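Local coordinates for protein alpha-L-rhamnosidase (Streptomyces avermitilis, PDB 3W5M) that hydrolyses terminal non-reducing alpha-L-rhamnose residues from alpha-L-rhamnosides, releasing L-rhamnose from citrus flavonoids and from the arabinogalactan-protein gum arabic, at residues M507-L513 / S586-M592; G339-L343 / P479-A483; G520-R524 / T576-G580. Numbering follows the deposited sequence.

Interaction 1 (M507-L513 / S586-M592); sequences MVGSVRL and SVTGRVM
Strand 510-513 runs antiparallel to strand 587-592, their axes 4.5 Å apart and at 145°. S510-R590 and R512-T588 are hydrogen-bonded pairs: R590 N to S510 O 2.8 Å, R512 N to T588 O 2.8 Å and T588 N to R512 O 3.0 Å, with S510 N to R590 O weak at 3.3 Å. V511-G589, L513-V587 and, at the corner, G509-V591 (CA-CA 4.9 Å) are non-hydrogen-bonded pairs. G509 (phi/psi 147/-138) brings its CA 3.3 Å from R590 O in a CA-H...O contact, which a CB would prevent. Before the corner V508 O accepts M592 N at 2.9 Å. This pairing belongs to the large sheet of the concanavalin-like beta-sandwich domain; the corner leads into it from a small two-stranded sheet, where M507 is backbone-bonded to F570. The bare CA of G589 is the main hollow: M507 (chi1 p, chi2 t, chi3 m) points toward strand 587-592 and sets SD 3.7 Å from G589 CA, where a CB would collide, and 3.9 Å from V591 CG2. On the face shared by V511, L513 and V587, V511 CB meets V587 CG1 at 3.8 Å. On the other face R590 NH2 bonds weakly to S510 OG (2.8 Å) and also binds P563 O, while R512 spreads its guanidinium over T588 CB and forms salt bridges with E485 and E562. Water 1 joins R512 O (2.9 Å) to T588 OG1 (3.0 Å).

Interaction 2 (G339-L343 / P479-A483); sequences GRDQL and PVRIA
A loop-to-strand contact of polar character, partly buried, sets the irregular segment 339-343 against the start of strand 480-493, whose neighbour in the sheet is strand 587-594. Its one direct backbone hydrogen bond runs from Q342 N to V480 O, 2.8 Å; D341 CA lies 3.5 Å from the same oxygen. The nearest CA pairs are D341-R481 (5.0 Å) and Q342-V480 (5.4 Å). Two waters extend the link: water 4 joins Q342 O (2.8 Å) to V480 N (2.9 Å), and water 2 joins R340 O (2.7 Å), the side-chain NE2 of Q342 (3.0 Å) and I482 N (2.9 Å). D341 (chi1 m) and R481 (chi1 m, then t, t) form a salt bridge in which OD1 receives NE at 3.0 Å and NH2 at 3.3 Å; D341 OD2 binds Y359 OH. The R340 guanidinium lies with one face over R481 CD, bringing R340 NH2 within 3.6 Å of R481 NH1 despite their like charge. Q342, with chi1 and chi2 both m, places NE2 3.6 Å from I482 CD1, and its CB meets V480 CG1 at 4.0 Å. Strand 480-493 continues into the large mixed sheet, which is consistent with a junction between the N-terminal rhamnosidase domain and the concanavalin-like beta-sandwich domain.

Interaction 3 (G520-R524 / T576-G580); sequences GTTVR and TGFPG
From G520, whose backbone angles (96/-11) suit glycine, the chain enters strand 522-524 and meets the loop that follows strand 572-576; the touching parts run 152° apart. T521 points toward that loop and sets CG2 3.5 Å from G577 O and 4.3 Å from P579 CD, while its OG1 bonds to D518 O. T522 turns its side chain away, where OG1 pairs with T552 OG1; its carbonyl O stays on the contact side, 3.6 Å from G577 CA. That short approach depends on glycine: a CB at G577 would stand 2.2 Å from T522 O, and at 80/4 it would also be jammed against the carbonyl O of T576. V523 (chi1 t) follows, its CA 4.6 Å from that of G577 and 3.4 Å from T576 O in a CA-H...O contact. Its methyls meet the apolar pair beyond, CG2 at 4.4 Å from P579 CD and CG1 at 4.5 Å from F578 CD1, at the edge of the ring; F578 itself reaches on to L513 and V515 of strand 510-515. R524 and T576 form an antiparallel hydrogen-bonded pair: R524 N donates to T576 O at 2.9 Å, T576 N donates to R524 O at 3.1 Å, and R524 CB lies 3.5 Å from T576 OG1. At G577, with positive phi, the second segment leaves strand 572-576, ending an antiparallel pairing of two interior strands in the large mixed sheet of the concanavalin-like beta-sandwich domain.

Overall arrangement
All three contacts reach one mixed sheet. Interactions 1 and 2 have centres 13 Å apart and touch: V591 O lies 2.8 Å from A483 N, a probable hydrogen bond between neighbouring strands, while M592 CG packs 3.8 Å from I482 CG1. Interaction 3 falls in the chain between the two segments of interaction 1, its centre 18 Å away; F578 CZ comes within 3.6 Å of S586 OG, and L513 CD2 within 4.2 Å of V523 CG1. Interactions 2 and 3 do not touch (nearest atoms about 19 Å). Interaction 1 lies nearest the catalytic domain's rhamnose site: the V508 side chain is about 11 Å from those of D630 and H916.

Interaction 1 (M507-L513 / S586-M592)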
ATOM      1  N   MET A 507     -12.596  -3.521   3.768  1.00 20.14           N
ATOM      2  CA  MET A 507     -11.606  -2.687   4.432  1.00 17.62           C
ATOM      3  C   MET A 507     -10.223  -3.347   4.361  1.00 17.47           C
ATOM      4  O   MET A 507     -10.060  -4.504   3.892  1.00 18.24           O
ATOM      5  CB  MET A 507     -11.997  -2.471   5.912  1.00 19.30           C
ATOM      6  CG  MET A 507     -12.092  -3.779   6.681  1.00 19.35           C
ATOM      7  SD  MET A 507     -11.710  -3.570   8.449  1.00 22.01           S
ATOM      8  CE  MET A 507      -9.902  -3.590   8.397  1.00 20.01           C
ATOM      9  N   VAL A 508      -9.202  -2.607   4.797  1.00 16.59           N
ATOM     10  CA  VAL A 508      -7.842  -3.138   4.785  1.00 16.74           C
ATOM     11  C   VAL A 508      -7.220  -2.898   6.135  1.00 15.96           C
ATOM     12  O   VAL A 508      -7.262  -1.767   6.649  1.00 16.37           O
ATOM     13  CB  VAL A 508      -6.972  -2.488   3.683  1.00 16.92           C
ATOM     14  CG1 VAL A 508      -5.560  -3.075   3.678  1.00 17.07           C
ATOM     15  CG2 VAL A 508      -7.617  -2.683   2.325  1.00 18.02           C
ATOM     16  N   GLY A 509      -6.600  -3.944   6.676  1.00 16.98           N
ATOM     17  CA  GLY A 509      -6.058  -3.889   8.051  1.00 18.33           C
ATOM     18  C   GLY A 509      -6.165  -5.260   8.673  1.00 16.58           C
ATOM     19  O   GLY A 509      -5.865  -6.276   8.027  1.00 16.64           O
ATOM     20  N   SER A 510      -6.562  -5.321   9.943  1.00 18.74           N
ATOM     21  CA  SER A 510      -6.689  -6.629  10.587  1.00 19.41           C
ATOM     22  C   SER A 510      -7.680  -6.460  11.749  1.00 21.39           C
ATOM     23  O   SER A 510      -8.095  -5.354  12.042  1.00 21.50           O
ATOM     24  CB  SER A 510      -5.313  -7.150  11.083  1.00 22.65           C
ATOM     25  OG  SER A 510      -4.700  -6.234  11.972  1.00 22.73           O
ATOM     26  N   VAL A 511      -8.048  -7.540  12.419  1.00 21.63           N
ATOM     27  CA  VAL A 511      -9.113  -7.437  13.399  1.00 22.55           C
ATOM     28  C   VAL A 511      -8.583  -7.383  14.834  1.00 22.56           C
ATOM     29  O   VAL A 511      -7.424  -7.658  15.088  1.00 23.92           O
ATOM     30  CB  VAL A 511     -10.150  -8.573  13.222  1.00 23.04           C
ATOM     31  CG1 VAL A 511     -10.492  -8.735  11.758  1.00 23.95           C
ATOM     32  CG2 VAL A 511      -9.667  -9.880  13.831  1.00 26.15           C
ATOM     33  N   ARG A 512      -9.433  -6.978  15.751  1.00 20.08           N
ATOM     34  CA  ARG A 512      -9.252  -7.294  17.165  1.00 20.06           C
ATOM     35  C   ARG A 512     -10.235  -8.403  17.472  1.00 20.75           C
ATOM     36  O   ARG A 512     -11.446  -8.266  17.181  1.00 20.87           O
ATOM     37  CB  ARG A 512      -9.579  -6.074  18.022  1.00 22.21           C
ATOM     38  CG  ARG A 512      -9.614  -6.407  19.518  1.00 26.16           C
ATOM     39  CD  ARG A 512      -9.561  -5.167  20.397  1.00 29.01           C
ATOM     40  NE  ARG A 512     -10.722  -4.309  20.186  1.00 34.14           N
ATOM     41  CZ  ARG A 512     -10.685  -3.166  19.510  1.00 36.30           C
ATOM     42  NH1 ARG A 512      -9.546  -2.730  18.982  1.00 34.32           N
ATOM     43  NH2 ARG A 512     -11.797  -2.465  19.363  1.00 37.88           N
ATOM     44  N   LEU A 513      -9.719  -9.483  18.055  1.00 20.01           N
ATOM     45  CA  LEU A 513     -10.512 -10.630  18.482  1.00 21.18           C
ATOM     46  C   LEU A 513     -10.606 -10.566  19.997  1.00 22.48           C
ATOM     47  O   LEU A 513      -9.562 -10.396  20.666  1.00 22.03           O
ATOM     48  CB  LEU A 513      -9.804 -11.908  18.065  1.00 20.81           C
ATOM     49  CG  LEU A 513     -10.355 -13.246  18.533  1.00 19.78           C
ATOM     50  CD1 LEU A 513     -11.740 -13.530  17.920  1.00 21.25           C
ATOM     51  CD2 LEU A 513      -9.364 -14.363  18.246  1.00 21.63           C
ATOM     52  N   SER A 586     -17.122  -9.778  19.250  1.00 25.03           N
ATOM     53  CA  SER A 586     -15.939 -10.653  19.217  1.00 26.67           C
ATOM     54  C   SER A 586     -14.872 -10.217  18.201  1.00 25.53           C
ATOM     55  O   SER A 586     -13.706 -10.577  18.342  1.00 26.74           O
ATOM     56  CB  SER A 586     -16.334 -12.076  18.883  1.00 27.69           C
ATOM     57  OG  SER A 586     -17.294 -12.525  19.838  1.00 35.51           O
ATOM     58  N   VAL A 587     -15.307  -9.518  17.159  1.00 22.87           N
ATOM     59  CA  VAL A 587     -14.431  -9.150  16.030  1.00 24.14           C
ATOM     60  C   VAL A 587     -14.689  -7.687  15.634  1.00 22.73           C
ATOM     61  O   VAL A 587     -15.829  -7.281  15.378  1.00 24.31           O
ATOM     62  CB  VAL A 587     -14.628 -10.109  14.821  1.00 24.73           C
ATOM     63  CG1 VAL A 587     -13.811  -9.669  13.608  1.00 26.19           C
ATOM     64  CG2 VAL A 587     -14.253 -11.539  15.178  1.00 24.01           C
ATOM     65  N   THR A 588     -13.623  -6.888  15.573  1.00 21.58           N
ATOM     66  CA  THR A 588     -13.735  -5.479  15.168  1.00 22.61           C
ATOM     67  C   THR A 588     -12.626  -5.251  14.156  1.00 22.09           C
ATOM     68  O   THR A 588     -11.492  -5.590  14.441  1.00 21.82           O
ATOM     69  CB  THR A 588     -13.550  -4.565  16.379  1.00 24.36           C
ATOM     70  OG1 THR A 588     -14.527  -4.922  17.391  1.00 24.51           O
ATOM     71  CG2 THR A 588     -13.721  -3.103  16.000  1.00 23.78           C
ATOM     72  N   GLY A 589     -12.948  -4.695  12.993  1.00 20.82           N
ATOM     73  CA  GLY A 589     -11.891  -4.393  12.026  1.00 18.95           C
ATOM     74  C   GLY A 589     -11.119  -3.150  12.408  1.00 20.38           C
ATOM     75  O   GLY A 589     -11.699  -2.162  12.899  1.00 21.26           O
ATOM     76  N   ARG A 590      -9.793  -3.168  12.184  1.00 19.36           N
ATOM     77  CA  ARG A 590      -8.975  -1.987  12.446  1.00 18.03           C
ATOM     78  C   ARG A 590      -8.444  -1.551  11.093  1.00 18.40           C
ATOM     79  O   ARG A 590      -7.626  -2.239  10.506  1.00 17.89           O
ATOM     80  CB  ARG A 590      -7.843  -2.301  13.419  1.00 18.90           C
ATOM     81  CG  ARG A 590      -8.380  -2.783  14.772  1.00 20.30           C
ATOM     82  CD  ARG A 590      -7.254  -3.187  15.724  1.00 23.70           C
ATOM     83  NE  ARG A 590      -6.432  -4.224  15.122  1.00 23.21           N
ATOM     84  CZ  ARG A 590      -5.110  -4.369  15.279  1.00 24.25           C
ATOM     85  NH1 ARG A 590      -4.393  -3.547  16.058  1.00 22.47           N
ATOM     86  NH2 ARG A 590      -4.499  -5.374  14.643  1.00 24.55           N
ATOM     87  N   VAL A 591      -8.983  -0.452  10.591  1.00 17.06           N
ATOM     88  CA  VAL A 591      -8.672   0.056   9.239  1.00 16.79           C
ATOM     89  C   VAL A 591      -7.320   0.787   9.288  1.00 17.57           C
ATOM     90  O   VAL A 591      -7.181   1.759  10.036  1.00 18.71           O
ATOM     91  CB  VAL A 591      -9.767   1.037   8.797  1.00 16.94           C
ATOM     92  CG1 VAL A 591      -9.458   1.664   7.431  1.00 17.72           C
ATOM     93  CG2 VAL A 591     -11.123   0.321   8.753  1.00 17.52           C
ATOM     94  N   MET A 592      -6.351   0.318   8.491  1.00 18.08           N
ATOM     95  CA  MET A 592      -4.996   0.860   8.474  1.00 18.31           C
ATOM     96  C   MET A 592      -4.625   1.421   7.124  1.00 17.48           C
ATOM     97  O   MET A 592      -4.879   0.773   6.126  1.00 17.92           O
ATOM     98  CB  MET A 592      -4.002  -0.249   8.768  1.00 20.72           C
ATOM     99  CG  MET A 592      -4.093  -0.730  10.191  1.00 23.70           C
ATOM    100  SD  MET A 592      -3.026  -2.168  10.456  1.00 26.52           S
ATOM    101  CE  MET A 592      -3.677  -2.678  12.061  1.00 23.54           C
TER
HETATM  102  O   HOH W   1     -13.404  -7.204  19.031  1.00 27.30           O

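Interaction 2 (G339-L343 / P479-A483)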
ATOM      1  N   GLY A 339       4.769   4.897  20.202  1.00 19.07           N
ATOM      2  CA  GLY A 339       4.042   5.405  19.037  1.00 21.10           C
ATOM      3  C   GLY A 339       2.770   4.669  18.671  1.00 22.52           C
ATOM      4  O   GLY A 339       2.218   3.902  19.463  1.00 23.86           O
ATOM      5  N   ARG A 340       2.267   4.944  17.480  1.00 20.70           N
ATOM      6  CA  ARG A 340       1.024   4.359  17.014  0.50 22.59           C
ATOM      7  C   ARG A 340       1.143   3.921  15.554  1.00 23.15           C
ATOM      8  O   ARG A 340       0.145   3.859  14.831  1.00 24.74           O
ATOM      9  CB  ARG A 340      -0.122   5.364  17.208  0.50 23.32           C
ATOM     10  CG  ARG A 340       0.142   6.764  16.662  0.50 24.68           C
ATOM     11  CD  ARG A 340      -0.922   7.738  17.147  0.50 26.15           C
ATOM     12  NE  ARG A 340      -1.023   8.964  16.353  0.50 26.51           N
ATOM     13  CZ  ARG A 340      -1.974   9.177  15.459  0.50 25.97           C
ATOM     14  NH1 ARG A 340      -2.885   8.242  15.228  0.50 26.87           N
ATOM     15  NH2 ARG A 340      -2.015  10.313  14.798  0.50 27.43           N
ATOM     16  N   ASP A 341       2.361   3.622  15.120  1.00 20.98           N
ATOM     17  CA  ASP A 341       2.563   3.247  13.718  1.00 22.77           C
ATOM     18  C   ASP A 341       2.300   1.762  13.597  1.00 20.92           C
ATOM     19  O   ASP A 341       2.464   1.021  14.561  1.00 23.31           O
ATOM     20  CB  ASP A 341       3.999   3.528  13.239  1.00 23.81           C
ATOM     21  CG  ASP A 341       4.349   5.024  13.179  1.00 26.76           C
ATOM     22  OD1 ASP A 341       3.476   5.918  13.353  1.00 24.26           O
ATOM     23  OD2 ASP A 341       5.542   5.303  12.890  1.00 28.64           O
ATOM     24  N   GLN A 342       1.923   1.328  12.400  1.00 18.62           N
ATOM     25  CA  GLN A 342       1.751  -0.083  12.102  1.00 18.34           C
ATOM     26  C   GLN A 342       2.694  -0.416  10.944  1.00 19.98           C
ATOM     27  O   GLN A 342       2.929   0.440  10.083  1.00 18.76           O
ATOM     28  CB  GLN A 342       0.319  -0.342  11.653  1.00 19.56           C
ATOM     29  CG  GLN A 342      -0.752   0.144  12.636  1.00 20.45           C
ATOM     30  CD  GLN A 342      -0.789  -0.688  13.922  1.00 21.42           C
ATOM     31  OE1 GLN A 342      -0.424  -1.866  13.940  1.00 21.25           O
ATOM     32  NE2 GLN A 342      -1.219  -0.063  15.018  1.00 19.75           N
ATOM     33  N   LEU A 343       3.188  -1.656  10.903  1.00 18.69           N
ATOM     34  CA  LEU A 343       4.021  -2.106   9.767  1.00 18.14           C
ATOM     35  C   LEU A 343       5.229  -1.200   9.479  1.00 18.85           C
ATOM     36  O   LEU A 343       5.600  -1.010   8.317  1.00 18.31           O
ATOM     37  CB  LEU A 343       3.130  -2.256   8.512  1.00 19.09           C
ATOM     38  CG  LEU A 343       1.818  -3.013   8.704  1.00 19.44           C
ATOM     39  CD1 LEU A 343       1.038  -2.946   7.391  1.00 22.09           C
ATOM     40  CD2 LEU A 343       2.123  -4.458   9.045  1.00 18.92           C
ATOM     41  N   PRO A 479       3.347   7.502   8.104  1.00 18.36           N
ATOM     42  CA  PRO A 479       3.364   6.149   8.605  1.00 17.45           C
ATOM     43  C   PRO A 479       1.963   5.546   8.580  1.00 16.45           C
ATOM     44  O   PRO A 479       0.967   6.262   8.715  1.00 15.88           O
ATOM     45  CB  PRO A 479       3.812   6.343  10.051  1.00 20.07           C
ATOM     46  CG  PRO A 479       4.725   7.534   9.990  1.00 21.56           C
ATOM     47  CD  PRO A 479       3.984   8.450   9.048  1.00 20.31           C
ATOM     48  N   VAL A 480       1.875   4.256   8.329  1.00 16.82           N
ATOM     49  CA  VAL A 480       0.593   3.576   8.338  1.00 16.89           C
ATOM     50  C   VAL A 480       0.097   3.595   9.791  1.00 17.46           C
ATOM     51  O   VAL A 480       0.859   3.282  10.699  1.00 18.92           O
ATOM     52  CB  VAL A 480       0.769   2.117   7.874  1.00 16.56           C
ATOM     53  CG1 VAL A 480      -0.497   1.289   8.136  1.00 18.51           C
ATOM     54  CG2 VAL A 480       1.127   2.072   6.376  1.00 16.92           C
ATOM     55  N   ARG A 481      -1.158   4.006   9.993  1.00 18.06           N
ATOM     56  CA  ARG A 481      -1.731   4.001  11.356  1.00 18.04           C
ATOM     57  C   ARG A 481      -3.175   3.553  11.267  1.00 18.67           C
ATOM     58  O   ARG A 481      -3.752   3.572  10.192  1.00 18.02           O
ATOM     59  CB  ARG A 481      -1.657   5.399  12.025  1.00 18.39           C
ATOM     60  CG  ARG A 481      -0.223   5.903  12.216  1.00 18.65           C
ATOM     61  CD  ARG A 481      -0.211   7.325  12.750  1.00 19.78           C
ATOM     62  NE  ARG A 481       1.178   7.712  12.856  1.00 21.15           N
ATOM     63  CZ  ARG A 481       1.635   8.943  12.783  1.00 22.48           C
ATOM     64  NH1 ARG A 481       0.811   9.967  12.621  1.00 25.03           N
ATOM     65  NH2 ARG A 481       2.936   9.131  12.875  1.00 25.90           N
ATOM     66  N   ILE A 482      -3.743   3.090  12.388  1.00 18.47           N
ATOM     67  CA  ILE A 482      -5.184   2.762  12.429  1.00 18.06           C
ATOM     68  C   ILE A 482      -5.950   4.069  12.357  1.00 19.23           C
ATOM     69  O   ILE A 482      -5.696   4.998  13.145  1.00 21.30           O
ATOM     70  CB  ILE A 482      -5.535   1.976  13.717  1.00 19.18           C
ATOM     71  CG1 ILE A 482      -4.790   0.637  13.699  1.00 21.25           C
ATOM     72  CG2 ILE A 482      -7.061   1.797  13.886  1.00 20.28           C
ATOM     73  CD1 ILE A 482      -4.794  -0.077  15.026  1.00 23.47           C
ATOM     74  N   ALA A 483      -6.850   4.178  11.384  1.00 20.00           N
ATOM     75  CA  ALA A 483      -7.580   5.426  11.184  1.00 20.31           C
ATOM     76  C   ALA A 483      -8.980   5.308  11.758  1.00 21.79           C
ATOM     77  O   ALA A 483      -9.607   6.318  12.079  1.00 23.53           O
ATOM     78  CB  ALA A 483      -7.654   5.753   9.703  1.00 20.94           C
TER
HETATM   79  O   HOH W   2      -2.317   2.731  14.925  1.00 22.85           O
HETATM   80  O   HOH W   3       6.117   7.946  13.246  1.00 30.47           O
HETATM   81  O   HOH W   4       4.231   2.614   8.876  1.00 26.77           O

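Interaction 3 (G520-R524 / T576-G580)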
ATOM      1  N   GLY A 520      -5.080 -23.226  25.332  1.00 29.39           N
ATOM      2  CA  GLY A 520      -4.864 -24.259  24.305  1.00 26.93           C
ATOM      3  C   GLY A 520      -5.940 -24.285  23.219  1.00 28.46           C
ATOM      4  O   GLY A 520      -5.791 -24.968  22.212  1.00 29.46           O
ATOM      5  N   THR A 521      -7.048 -23.567  23.417  1.00 29.75           N
ATOM      6  CA  THR A 521      -8.084 -23.481  22.360  1.00 28.10           C
ATOM      7  C   THR A 521      -7.495 -22.665  21.203  1.00 26.03           C
ATOM      8  O   THR A 521      -6.964 -21.601  21.437  1.00 24.59           O
ATOM      9  CB  THR A 521      -9.367 -22.808  22.875  1.00 31.08           C
ATOM     10  OG1 THR A 521      -9.776 -23.440  24.104  1.00 31.94           O
ATOM     11  CG2 THR A 521     -10.491 -22.918  21.852  1.00 30.90           C
ATOM     12  N   THR A 522      -7.580 -23.184  19.988  1.00 25.94           N
ATOM     13  CA  THR A 522      -7.145 -22.428  18.785  1.00 26.23           C
ATOM     14  C   THR A 522      -8.266 -21.852  17.904  1.00 25.31           C
ATOM     15  O   THR A 522      -9.069 -22.594  17.343  1.00 25.83           O
ATOM     16  CB  THR A 522      -6.187 -23.284  17.951  1.00 26.94           C
ATOM     17  OG1 THR A 522      -5.074 -23.642  18.781  1.00 28.13           O
ATOM     18  CG2 THR A 522      -5.670 -22.514  16.695  1.00 26.16           C
ATOM     19  N   VAL A 523      -8.281 -20.521  17.766  1.00 23.02           N
ATOM     20  CA  VAL A 523      -9.266 -19.843  16.916  1.00 22.89           C
ATOM     21  C   VAL A 523      -8.574 -19.462  15.621  1.00 22.70           C
ATOM     22  O   VAL A 523      -7.482 -18.922  15.649  1.00 22.32           O
ATOM     23  CB  VAL A 523      -9.825 -18.575  17.566  1.00 21.84           C
ATOM     24  CG1 VAL A 523     -10.916 -17.957  16.693  1.00 22.91           C
ATOM     25  CG2 VAL A 523     -10.392 -18.908  18.934  1.00 24.04           C
ATOM     26  N   ARG A 524      -9.242 -19.747  14.519  1.00 21.97           N
ATOM     27  CA  ARG A 524      -8.750 -19.385  13.198  0.50 23.40           C
ATOM     28  C   ARG A 524      -9.644 -18.319  12.571  1.00 23.20           C
ATOM     29  O   ARG A 524     -10.865 -18.380  12.663  1.00 21.75           O
ATOM     30  CB  ARG A 524      -8.669 -20.614  12.306  0.50 23.79           C
ATOM     31  CG  ARG A 524      -7.429 -21.431  12.564  0.50 25.27           C
ATOM     32  CD  ARG A 524      -7.424 -22.737  11.797  0.50 27.75           C
ATOM     33  NE  ARG A 524      -6.580 -23.686  12.515  0.50 31.69           N
ATOM     34  CZ  ARG A 524      -6.973 -24.343  13.603  0.50 32.64           C
ATOM     35  NH1 ARG A 524      -8.204 -24.165  14.077  0.50 33.76           N
ATOM     36  NH2 ARG A 524      -6.146 -25.183  14.204  0.50 34.16           N
ATOM     37  N   THR A 576     -13.462 -19.952  12.998  1.00 25.46           N
ATOM     38  CA  THR A 576     -13.616 -21.358  13.381  1.00 28.20           C
ATOM     39  C   THR A 576     -12.840 -21.637  14.681  1.00 28.12           C
ATOM     40  O   THR A 576     -11.864 -20.953  14.988  1.00 27.31           O
ATOM     41  CB  THR A 576     -13.161 -22.305  12.277  1.00 30.28           C
ATOM     42  OG1 THR A 576     -11.792 -22.062  11.991  1.00 34.71           O
ATOM     43  CG2 THR A 576     -13.983 -22.089  10.987  1.00 33.04           C
ATOM     44  N   GLY A 577     -13.280 -22.624  15.457  1.00 29.15           N
ATOM     45  CA  GLY A 577     -12.628 -22.931  16.739  1.00 25.06           C
ATOM     46  C   GLY A 577     -12.986 -22.054  17.915  1.00 28.51           C
ATOM     47  O   GLY A 577     -12.402 -22.221  19.003  1.00 26.24           O
ATOM     48  N   PHE A 578     -13.929 -21.124  17.722  1.00 26.16           N
ATOM     49  CA  PHE A 578     -14.377 -20.235  18.782  1.00 29.73           C
ATOM     50  C   PHE A 578     -15.050 -21.083  19.871  1.00 31.86           C
ATOM     51  O   PHE A 578     -15.794 -22.017  19.555  1.00 32.79           O
ATOM     52  CB  PHE A 578     -15.350 -19.186  18.232  1.00 28.79           C
ATOM     53  CG  PHE A 578     -15.486 -17.963  19.089  1.00 30.67           C
ATOM     54  CD1 PHE A 578     -14.634 -16.864  18.907  1.00 27.56           C
ATOM     55  CD2 PHE A 578     -16.464 -17.893  20.091  1.00 27.68           C
ATOM     56  CE1 PHE A 578     -14.755 -15.737  19.691  1.00 29.76           C
ATOM     57  CE2 PHE A 578     -16.578 -16.760  20.879  1.00 28.55           C
ATOM     58  CZ  PHE A 578     -15.728 -15.679  20.686  1.00 29.85           C
ATOM     59  N   PRO A 579     -14.755 -20.799  21.143  1.00 32.84           N
ATOM     60  CA  PRO A 579     -15.490 -21.544  22.174  1.00 36.89           C
ATOM     61  C   PRO A 579     -16.864 -20.919  22.405  1.00 37.16           C
ATOM     62  O   PRO A 579     -16.970 -19.811  22.942  1.00 39.69           O
ATOM     63  CB  PRO A 579     -14.594 -21.404  23.410  1.00 35.46           C
ATOM     64  CG  PRO A 579     -13.832 -20.134  23.196  1.00 35.93           C
ATOM     65  CD  PRO A 579     -13.655 -19.993  21.710  1.00 35.68           C
ATOM     66  N   GLY A 580     -17.915 -21.611  21.986  1.00 39.59           N
ATOM     67  CA  GLY A 580     -19.249 -21.052  22.096  1.00 39.83           C
ATOM     68  C   GLY A 580     -19.584 -20.300  20.831  1.00 39.51           C
ATOM     69  O   GLY A 580     -19.135 -20.666  19.751  1.00 42.20           O
TER